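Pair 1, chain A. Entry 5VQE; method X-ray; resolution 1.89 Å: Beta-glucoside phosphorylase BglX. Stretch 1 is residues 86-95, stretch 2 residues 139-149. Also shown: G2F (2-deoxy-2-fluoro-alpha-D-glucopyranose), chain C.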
# COMPACT_ATOMS: atom_id res chain seq x y z
N PRO A 86 16.29 15.07 -14.80
CA PRO A 86 15.46 15.10 -13.59
C PRO A 86 14.97 13.71 -13.21
O PRO A 86 14.68 12.88 -14.07
CB PRO A 86 14.29 16.02 -13.97
CG PRO A 86 14.80 16.87 -15.05
CD PRO A 86 15.81 16.04 -15.80
N LEU A 87 14.84 13.49 -11.91
CA LEU A 87 14.39 12.21 -11.36
C LEU A 87 12.88 12.17 -11.21
O LEU A 87 12.26 13.16 -10.81
CB LEU A 87 15.02 11.98 -9.98
CG LEU A 87 16.54 11.87 -9.92
CD1 LEU A 87 17.05 12.20 -8.52
CD2 LEU A 87 16.95 10.48 -10.32
N LEU A 88 12.29 11.00 -11.48
CA LEU A 88 11.01 10.67 -10.87
C LEU A 88 11.27 10.34 -9.40
O LEU A 88 12.22 9.62 -9.08
CB LEU A 88 10.35 9.50 -11.58
CG LEU A 88 9.96 9.73 -13.04
CD1 LEU A 88 9.50 8.43 -13.64
CD2 LEU A 88 8.88 10.79 -13.16
N ILE A 89 10.46 10.91 -8.51
CA ILE A 89 10.62 10.75 -7.07
C ILE A 89 9.36 10.08 -6.55
O ILE A 89 8.29 10.71 -6.51
CB ILE A 89 10.89 12.08 -6.36
CG1 ILE A 89 12.21 12.69 -6.86
CG2 ILE A 89 10.98 11.88 -4.86
CD1 ILE A 89 12.46 14.09 -6.38
N ALA A 90 9.47 8.82 -6.15
CA ALA A 90 8.33 8.01 -5.77
C ALA A 90 8.23 7.86 -4.25
O ALA A 90 9.18 8.09 -3.50
CB ALA A 90 8.43 6.62 -6.42
N CYS A 91 7.03 7.46 -3.81
CA CYS A 91 6.75 7.21 -2.40
C CYS A 91 5.53 6.29 -2.31
O CYS A 91 4.60 6.41 -3.12
CB CYS A 91 6.51 8.53 -1.65
SG CYS A 91 6.66 8.43 0.16
N ASN A 92 5.54 5.40 -1.32
CA ASN A 92 4.39 4.53 -1.02
C ASN A 92 3.39 5.30 -0.16
O ASN A 92 3.17 5.00 1.02
CB ASN A 92 4.83 3.26 -0.29
CG ASN A 92 5.56 2.27 -1.18
OD1 ASN A 92 6.68 1.82 -0.87
ND2 ASN A 92 4.93 1.90 -2.27
N LEU A 93 2.74 6.30 -0.77
CA LEU A 93 1.77 7.13 -0.05
C LEU A 93 0.41 6.43 -0.10
O LEU A 93 -0.48 6.77 -0.87
CB LEU A 93 1.72 8.52 -0.65
CG LEU A 93 3.00 9.33 -0.49
CD1 LEU A 93 3.13 10.32 -1.64
CD2 LEU A 93 3.04 10.05 0.86
N GLU A 94 0.26 5.45 0.79
CA GLU A 94 -0.87 4.52 0.77
C GLU A 94 -2.06 5.02 1.58
O GLU A 94 -3.21 4.77 1.18
CB GLU A 94 -0.39 3.17 1.32
CG GLU A 94 -1.41 2.06 1.30
CD GLU A 94 -0.87 0.81 1.98
OE1 GLU A 94 -1.10 0.64 3.20
OE2 GLU A 94 -0.18 0.02 1.29
N ARG A 95 -1.82 5.71 2.69
CA ARG A 95 -2.86 6.02 3.67
C ARG A 95 -2.93 7.51 3.99
O ARG A 95 -3.54 7.90 5.00
CB ARG A 95 -2.62 5.23 4.96
CG ARG A 95 -2.42 3.76 4.67
CD ARG A 95 -2.44 2.92 5.91
NE ARG A 95 -2.22 1.52 5.56
CZ ARG A 95 -2.47 0.50 6.36
NH1 ARG A 95 -2.95 0.69 7.59
NH2 ARG A 95 -2.23 -0.73 5.92
N VAL A 139 6.98 18.13 -0.66
CA VAL A 139 8.37 17.80 -0.41
C VAL A 139 9.09 17.30 -1.65
O VAL A 139 10.26 16.90 -1.56
CB VAL A 139 8.50 16.77 0.74
CG1 VAL A 139 7.75 17.25 1.97
CG2 VAL A 139 8.01 15.39 0.32
N GLY A 140 8.42 17.27 -2.80
CA GLY A 140 9.06 16.93 -4.05
C GLY A 140 8.65 15.61 -4.66
O GLY A 140 9.12 15.30 -5.77
N VAL A 141 7.81 14.82 -4.00
CA VAL A 141 7.34 13.57 -4.57
C VAL A 141 6.47 13.87 -5.78
O VAL A 141 5.57 14.72 -5.73
CB VAL A 141 6.57 12.75 -3.52
CG1 VAL A 141 5.92 11.53 -4.16
CG2 VAL A 141 7.50 12.33 -2.41
N ASN A 142 6.73 13.17 -6.89
CA ASN A 142 5.93 13.32 -8.10
C ASN A 142 5.36 12.00 -8.60
O ASN A 142 4.80 11.96 -9.70
CB ASN A 142 6.75 14.00 -9.21
CG ASN A 142 8.07 13.30 -9.50
OD1 ASN A 142 8.16 12.07 -9.52
ND2 ASN A 142 9.10 14.10 -9.75
N TRP A 143 5.44 10.93 -7.80
CA TRP A 143 5.01 9.60 -8.22
C TRP A 143 4.59 8.83 -6.98
O TRP A 143 5.43 8.56 -6.12
CB TRP A 143 6.16 8.89 -8.94
CG TRP A 143 5.83 7.62 -9.65
CD1 TRP A 143 4.59 7.09 -9.89
CD2 TRP A 143 6.77 6.72 -10.24
NE1 TRP A 143 4.71 5.91 -10.59
CE2 TRP A 143 6.04 5.66 -10.82
CE3 TRP A 143 8.17 6.71 -10.33
CZ2 TRP A 143 6.67 4.60 -11.47
CZ3 TRP A 143 8.78 5.65 -10.98
CH2 TRP A 143 8.03 4.62 -11.55
N THR A 144 3.32 8.50 -6.85
CA THR A 144 2.86 7.65 -5.76
C THR A 144 2.64 6.24 -6.30
O THR A 144 2.03 6.07 -7.36
CB THR A 144 1.59 8.17 -5.09
OG1 THR A 144 1.29 7.34 -3.96
CG2 THR A 144 0.39 8.17 -6.02
N TYR A 145 3.20 5.26 -5.61
CA TYR A 145 3.06 3.86 -5.99
C TYR A 145 1.70 3.34 -5.54
O TYR A 145 1.62 2.36 -4.79
CB TYR A 145 4.19 3.02 -5.37
CG TYR A 145 5.56 3.15 -5.99
CD1 TYR A 145 5.73 3.44 -7.34
CD2 TYR A 145 6.70 2.92 -5.22
CE1 TYR A 145 6.99 3.51 -7.90
CE2 TYR A 145 7.96 2.99 -5.77
CZ TYR A 145 8.10 3.28 -7.11
OH TYR A 145 9.38 3.34 -7.64
N GLU A 146 0.64 4.02 -5.94
CA GLU A 146 -0.72 3.70 -5.54
C GLU A 146 -1.65 4.19 -6.64
O GLU A 146 -1.29 5.09 -7.40
CB GLU A 146 -1.09 4.36 -4.21
CG GLU A 146 -0.01 4.40 -3.14
CD GLU A 146 0.21 3.09 -2.42
OE1 GLU A 146 -0.69 2.22 -2.43
OE2 GLU A 146 1.30 2.94 -1.81
N PRO A 147 -2.88 3.66 -6.73
CA PRO A 147 -3.62 2.80 -5.80
C PRO A 147 -3.48 1.30 -6.01
O PRO A 147 -3.21 0.80 -7.10
CB PRO A 147 -5.06 3.21 -6.05
CG PRO A 147 -5.09 3.45 -7.52
CD PRO A 147 -3.74 4.10 -7.84
N ILE A 148 -3.69 0.60 -4.91
CA ILE A 148 -3.76 -0.85 -4.90
C ILE A 148 -5.13 -1.27 -5.40
O ILE A 148 -6.16 -0.92 -4.80
CB ILE A 148 -3.49 -1.39 -3.48
CG1 ILE A 148 -2.02 -1.14 -3.12
CG2 ILE A 148 -3.82 -2.89 -3.39
CD1 ILE A 148 -1.70 -1.36 -1.68
N ILE A 149 -5.15 -2.03 -6.49
CA ILE A 149 -6.40 -2.53 -7.05
C ILE A 149 -6.40 -4.05 -7.00
O ILE A 149 -7.07 -4.71 -7.80
CB ILE A 149 -6.62 -2.00 -8.48
CG1 ILE A 149 -5.43 -2.34 -9.39
CG2 ILE A 149 -6.88 -0.50 -8.44
CD1 ILE A 149 -5.70 -2.03 -10.86
C1 G2F C . 6.99 -3.91 -3.81
C2 G2F C . 5.58 -3.85 -3.14
C3 G2F C . 4.86 -2.56 -3.64
C4 G2F C . 5.78 -1.33 -3.34
C5 G2F C . 7.15 -1.56 -4.05
C6 G2F C . 8.16 -0.39 -3.72
O3 G2F C . 3.71 -2.38 -2.86
O4 G2F C . 5.19 -0.21 -3.95
O5 G2F C . 7.73 -2.75 -3.52
O6 G2F C . 8.21 -0.22 -2.33
F2 G2F C . 4.85 -4.92 -3.50
O HOH W 1 1.72 0.61 -0.50
O HOH W 2 -3.45 4.04 -1.45

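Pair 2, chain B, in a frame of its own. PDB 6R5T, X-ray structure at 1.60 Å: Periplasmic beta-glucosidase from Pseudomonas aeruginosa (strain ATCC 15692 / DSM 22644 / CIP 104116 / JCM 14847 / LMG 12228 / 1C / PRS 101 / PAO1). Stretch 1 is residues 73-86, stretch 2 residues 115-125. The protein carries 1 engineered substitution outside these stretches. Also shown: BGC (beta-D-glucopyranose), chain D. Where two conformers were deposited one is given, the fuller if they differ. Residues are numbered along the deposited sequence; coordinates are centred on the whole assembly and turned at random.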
# COMPACT_ATOMS: atom_id res chain seq x y z
N PRO B 73 -22.78 -25.19 -31.80
CA PRO B 73 -23.48 -24.00 -31.32
C PRO B 73 -22.56 -23.04 -30.56
O PRO B 73 -21.54 -23.47 -30.01
CB PRO B 73 -24.51 -24.52 -30.35
CG PRO B 73 -23.90 -25.77 -29.85
CD PRO B 73 -23.20 -26.38 -31.06
N LEU B 74 -22.91 -21.78 -30.64
CA LEU B 74 -22.24 -20.73 -29.82
C LEU B 74 -22.76 -20.85 -28.41
O LEU B 74 -23.89 -21.32 -28.20
CB LEU B 74 -22.63 -19.36 -30.38
CG LEU B 74 -22.17 -19.12 -31.81
CD1 LEU B 74 -22.95 -17.97 -32.39
CD2 LEU B 74 -20.68 -18.86 -31.86
N PHE B 75 -21.97 -20.33 -27.47
CA PHE B 75 -22.57 -19.80 -26.23
C PHE B 75 -22.47 -18.27 -26.23
O PHE B 75 -21.62 -17.67 -26.92
CB PHE B 75 -22.01 -20.46 -24.97
CG PHE B 75 -20.62 -20.07 -24.56
CD1 PHE B 75 -20.36 -18.86 -23.96
CD2 PHE B 75 -19.57 -20.96 -24.69
CE1 PHE B 75 -19.07 -18.54 -23.53
CE2 PHE B 75 -18.28 -20.64 -24.28
CZ PHE B 75 -18.03 -19.43 -23.70
N HIS B 76 -23.35 -17.66 -25.45
CA HIS B 76 -23.49 -16.19 -25.35
C HIS B 76 -23.30 -15.77 -23.90
O HIS B 76 -24.00 -16.32 -23.03
CB HIS B 76 -24.86 -15.71 -25.89
CG HIS B 76 -24.92 -15.74 -27.37
ND1 HIS B 76 -25.16 -16.93 -28.05
CD2 HIS B 76 -24.75 -14.77 -28.31
CE1 HIS B 76 -25.10 -16.65 -29.35
NE2 HIS B 76 -24.89 -15.35 -29.53
N ALA B 77 -22.40 -14.83 -23.69
CA ALA B 77 -22.06 -14.35 -22.34
C ALA B 77 -22.35 -12.87 -22.19
O ALA B 77 -22.37 -12.11 -23.17
CB ALA B 77 -20.63 -14.71 -22.03
N TYR B 78 -22.45 -12.47 -20.92
CA TYR B 78 -22.60 -11.05 -20.54
C TYR B 78 -22.13 -10.85 -19.10
O TYR B 78 -21.92 -11.79 -18.38
CB TYR B 78 -24.04 -10.66 -20.72
CG TYR B 78 -24.39 -9.19 -20.73
CD1 TYR B 78 -23.63 -8.26 -21.40
CD2 TYR B 78 -25.53 -8.77 -20.07
CE1 TYR B 78 -23.98 -6.92 -21.43
CE2 TYR B 78 -25.91 -7.43 -20.11
CZ TYR B 78 -25.14 -6.52 -20.80
OH TYR B 78 -25.51 -5.21 -20.88
N ASP B 79 -21.95 -9.60 -18.75
CA ASP B 79 -21.51 -9.11 -17.41
C ASP B 79 -22.78 -8.88 -16.58
O ASP B 79 -23.19 -7.76 -16.37
CB ASP B 79 -20.63 -7.88 -17.59
CG ASP B 79 -19.22 -8.20 -18.07
OD1 ASP B 79 -18.53 -8.97 -17.34
OD2 ASP B 79 -18.78 -7.67 -19.12
N VAL B 80 -23.39 -9.96 -16.14
CA VAL B 80 -24.55 -9.94 -15.24
C VAL B 80 -23.98 -10.01 -13.83
O VAL B 80 -23.72 -11.07 -13.32
CB VAL B 80 -25.54 -11.06 -15.58
CG1 VAL B 80 -26.70 -11.00 -14.66
CG2 VAL B 80 -26.03 -10.96 -17.00
N ALA B 81 -23.63 -8.85 -13.31
CA ALA B 81 -22.84 -8.72 -12.06
C ALA B 81 -23.76 -8.66 -10.84
O ALA B 81 -23.46 -9.31 -9.85
CB ALA B 81 -22.00 -7.48 -12.19
N HIS B 82 -24.82 -7.84 -10.89
CA HIS B 82 -25.76 -7.64 -9.77
C HIS B 82 -27.14 -7.39 -10.36
O HIS B 82 -27.83 -6.49 -9.89
CB HIS B 82 -25.29 -6.53 -8.82
CG HIS B 82 -25.10 -5.19 -9.43
ND1 HIS B 82 -26.02 -4.19 -9.30
CD2 HIS B 82 -24.10 -4.69 -10.17
CE1 HIS B 82 -25.59 -3.11 -9.94
NE2 HIS B 82 -24.43 -3.40 -10.52
N GLY B 83 -27.49 -8.17 -11.38
CA GLY B 83 -28.78 -7.98 -12.06
C GLY B 83 -28.59 -7.97 -13.53
O GLY B 83 -27.54 -7.53 -14.02
N HIS B 84 -29.62 -8.41 -14.27
CA HIS B 84 -29.65 -8.34 -15.73
C HIS B 84 -30.47 -7.16 -16.21
O HIS B 84 -29.91 -6.20 -16.67
CB HIS B 84 -30.09 -9.70 -16.29
CG HIS B 84 -30.13 -9.67 -17.76
ND1 HIS B 84 -29.03 -9.33 -18.49
CD2 HIS B 84 -31.14 -9.86 -18.65
CE1 HIS B 84 -29.33 -9.34 -19.78
NE2 HIS B 84 -30.62 -9.66 -19.91
N ARG B 85 -31.78 -7.21 -16.03
CA ARG B 85 -32.69 -6.07 -16.33
C ARG B 85 -33.22 -5.48 -15.03
O ARG B 85 -33.23 -4.25 -14.95
CB ARG B 85 -33.84 -6.51 -17.25
CG ARG B 85 -33.43 -6.66 -18.70
CD ARG B 85 -34.54 -7.19 -19.64
NE ARG B 85 -34.68 -8.63 -19.49
CZ ARG B 85 -35.53 -9.27 -18.72
NH1 ARG B 85 -36.43 -8.61 -18.01
NH2 ARG B 85 -35.46 -10.59 -18.59
N THR B 86 -33.59 -6.31 -14.07
CA THR B 86 -33.92 -5.84 -12.71
C THR B 86 -32.58 -5.75 -11.97
O THR B 86 -31.96 -6.79 -11.72
CB THR B 86 -34.89 -6.73 -11.97
OG1 THR B 86 -36.05 -6.95 -12.76
CG2 THR B 86 -35.26 -6.11 -10.66
N SER B 115 -31.04 -15.71 -18.81
CA SER B 115 -31.37 -16.93 -19.60
C SER B 115 -32.70 -16.69 -20.33
O SER B 115 -32.84 -17.14 -21.50
CB SER B 115 -31.38 -18.15 -18.71
OG SER B 115 -32.41 -18.08 -17.70
N ALA B 116 -33.61 -15.90 -19.75
CA ALA B 116 -34.90 -15.55 -20.42
C ALA B 116 -34.64 -14.75 -21.68
O ALA B 116 -35.48 -14.78 -22.61
CB ALA B 116 -35.82 -14.78 -19.49
N ASP B 117 -33.50 -14.05 -21.76
CA ASP B 117 -33.10 -13.28 -22.95
C ASP B 117 -32.16 -14.08 -23.85
O ASP B 117 -31.76 -13.52 -24.87
CB ASP B 117 -32.47 -11.94 -22.56
CG ASP B 117 -33.48 -10.96 -21.97
OD1 ASP B 117 -34.73 -11.12 -22.22
OD2 ASP B 117 -33.04 -9.99 -21.31
N GLY B 118 -31.84 -15.34 -23.48
CA GLY B 118 -31.02 -16.20 -24.35
C GLY B 118 -29.57 -16.30 -23.93
O GLY B 118 -28.80 -17.06 -24.56
N LEU B 119 -29.16 -15.61 -22.86
CA LEU B 119 -27.77 -15.77 -22.39
C LEU B 119 -27.51 -17.10 -21.69
O LEU B 119 -28.34 -17.60 -20.93
CB LEU B 119 -27.45 -14.61 -21.44
CG LEU B 119 -27.36 -13.27 -22.16
CD1 LEU B 119 -27.55 -12.12 -21.17
CD2 LEU B 119 -26.06 -13.13 -22.97
N ASP B 120 -26.29 -17.65 -21.87
CA ASP B 120 -25.87 -18.92 -21.29
C ASP B 120 -24.88 -18.73 -20.14
O ASP B 120 -24.63 -19.69 -19.43
CB ASP B 120 -25.12 -19.77 -22.31
CG ASP B 120 -25.85 -20.00 -23.61
OD1 ASP B 120 -26.96 -20.60 -23.53
OD2 ASP B 120 -25.40 -19.48 -24.65
N MET B 121 -24.24 -17.55 -20.04
CA MET B 121 -23.07 -17.39 -19.15
C MET B 121 -23.00 -15.94 -18.65
O MET B 121 -23.25 -15.01 -19.41
CB MET B 121 -21.78 -17.76 -19.87
CG MET B 121 -20.54 -17.50 -19.00
SD MET B 121 -18.99 -17.77 -19.91
CE MET B 121 -19.01 -19.54 -20.01
N SER B 122 -22.66 -15.80 -17.38
CA SER B 122 -22.26 -14.49 -16.85
C SER B 122 -20.80 -14.51 -16.44
O SER B 122 -20.35 -15.46 -15.80
CB SER B 122 -23.12 -14.08 -15.68
OG SER B 122 -22.70 -12.76 -15.24
N PHE B 123 -20.14 -13.39 -16.69
CA PHE B 123 -18.80 -13.14 -16.11
C PHE B 123 -19.02 -12.63 -14.68
O PHE B 123 -18.98 -11.42 -14.43
CB PHE B 123 -18.08 -12.13 -16.98
CG PHE B 123 -17.90 -12.55 -18.42
CD1 PHE B 123 -17.46 -13.82 -18.76
CD2 PHE B 123 -18.15 -11.65 -19.42
CE1 PHE B 123 -17.31 -14.15 -20.10
CE2 PHE B 123 -18.00 -11.99 -20.75
CZ PHE B 123 -17.56 -13.23 -21.07
N SER B 124 -19.30 -13.54 -13.79
CA SER B 124 -19.74 -13.30 -12.39
C SER B 124 -19.70 -14.65 -11.70
O SER B 124 -19.87 -15.65 -12.37
CB SER B 124 -21.13 -12.69 -12.40
OG SER B 124 -21.65 -12.35 -11.10
N PRO B 125 -19.49 -14.74 -10.38
CA PRO B 125 -19.30 -13.60 -9.47
C PRO B 125 -17.86 -13.06 -9.50
O PRO B 125 -16.92 -13.76 -9.78
CB PRO B 125 -19.57 -14.23 -8.12
CG PRO B 125 -19.11 -15.65 -8.26
CD PRO B 125 -19.51 -16.02 -9.66
C2 BGC D . -15.55 -8.16 -17.51
C3 BGC D . -15.08 -8.02 -18.97
C4 BGC D . -14.54 -6.57 -19.12
C5 BGC D . -13.36 -6.45 -18.14
C6 BGC D . -12.76 -5.06 -18.12
C1 BGC D . -14.37 -7.86 -16.58
O1 BGC D . -14.92 -7.89 -15.30
O2 BGC D . -16.06 -9.44 -17.17
O3 BGC D . -16.23 -8.19 -19.84
O4 BGC D . -14.09 -6.41 -20.47
O5 BGC D . -13.85 -6.55 -16.84
O6 BGC D . -11.65 -5.03 -17.22
O HOH W 3 -26.40 -19.36 -27.09
O HOH W 4 -20.75 -10.33 -9.57

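Pair 1 and pair 2 share a short parallel ladder, and the backbones of 14 central residues superpose with an RMSD of 0.4 Å. In both, a glycine closes a helix in a Schellman motif, two residues lead into the second strand, and a cis peptide bond precedes a proline (Pro A147, Pro B125). Gly A140 and Gly B118 fall together and have positive phi, where a CB would be jammed against the preceding carbonyl oxygen; glycine suits the turn for that reason alone.

The ladder pairs Ala A90 with Trp A143 and Cys A91 with Thr A144 in pair 1, and Ala B77 with Met B121 and Tyr B78 with Ser B122 in pair 2. Its entrance is fixed by a matched side chain. Asn A142 OD1 accepts from Ile A89 N at 2.8 Å, and Asp B120 OD2 accepts from His B76 N at 2.9 Å. Either residue can supply the oxygen needed here, while its own backbone nitrogen returns a bond: Asn A142 N to Ile A89 O and Asp B120 N to His B76 O, both 2.9 Å. The amide also has a donor, and Asn A142 ND2 makes a weak bond to Leu A87 O at 3.5 Å. The carboxylate has none; instead, a water donates to Asp B120 OD2 at 2.6 Å and lies 2.9 Å from His B76 ND1.

The alanine is common to both pairs. Its small methyl leaves room for an aromatic ring close by: Ala A90 CB lies 3.4 Å from Tyr A145 CZ, over the ring face, and Ala B77 CB lies 3.5 Å from Phe B123 CZ. On the same face of the sheet, the broad indole of Trp A143 reaches Leu A88, with CE3 3.8 Å from Leu A88 CB. Pair 2 distributes the bulk differently, setting flexible Met B121 against a larger Phe B75, with Met B121 CE 3.7 Å from Phe B75 CE1.

On the other face, compact Cys A91 meets branched Val A141 (CB to CG1, 4.0 Å). In pair 2 the longer Leu B119 brings CD1 to 3.8 Å from Tyr B78 CB, while the tyrosine's end leads away. Thr A144 and Ser B122 both place a hydroxyl near the following turn: Thr A144 OG1 is 3.5 Å from Leu A93 CB, whereas Ser B122 OG donates to Val B80 O at 2.8 Å.

Beyond the strands, Asn A92 and Asp B79 coincide almost exactly beside the sugars. Asp B79 OD1 and OD2 accept from BGC O2 and O3 at 2.5 and 2.7 Å, a two-pronged grip suited to a carboxylate. Finally, Glu A94 and Glu A146 replace Ala B81 and Ser B124. Water bridges both sites: one donates to Glu A94 OE2 and Glu A146 OE2, each at 2.7 Å, linking two like charges, while another donates to Ala B81 O at 2.9 Å and bonds Ser B124 OG at 2.7 Å.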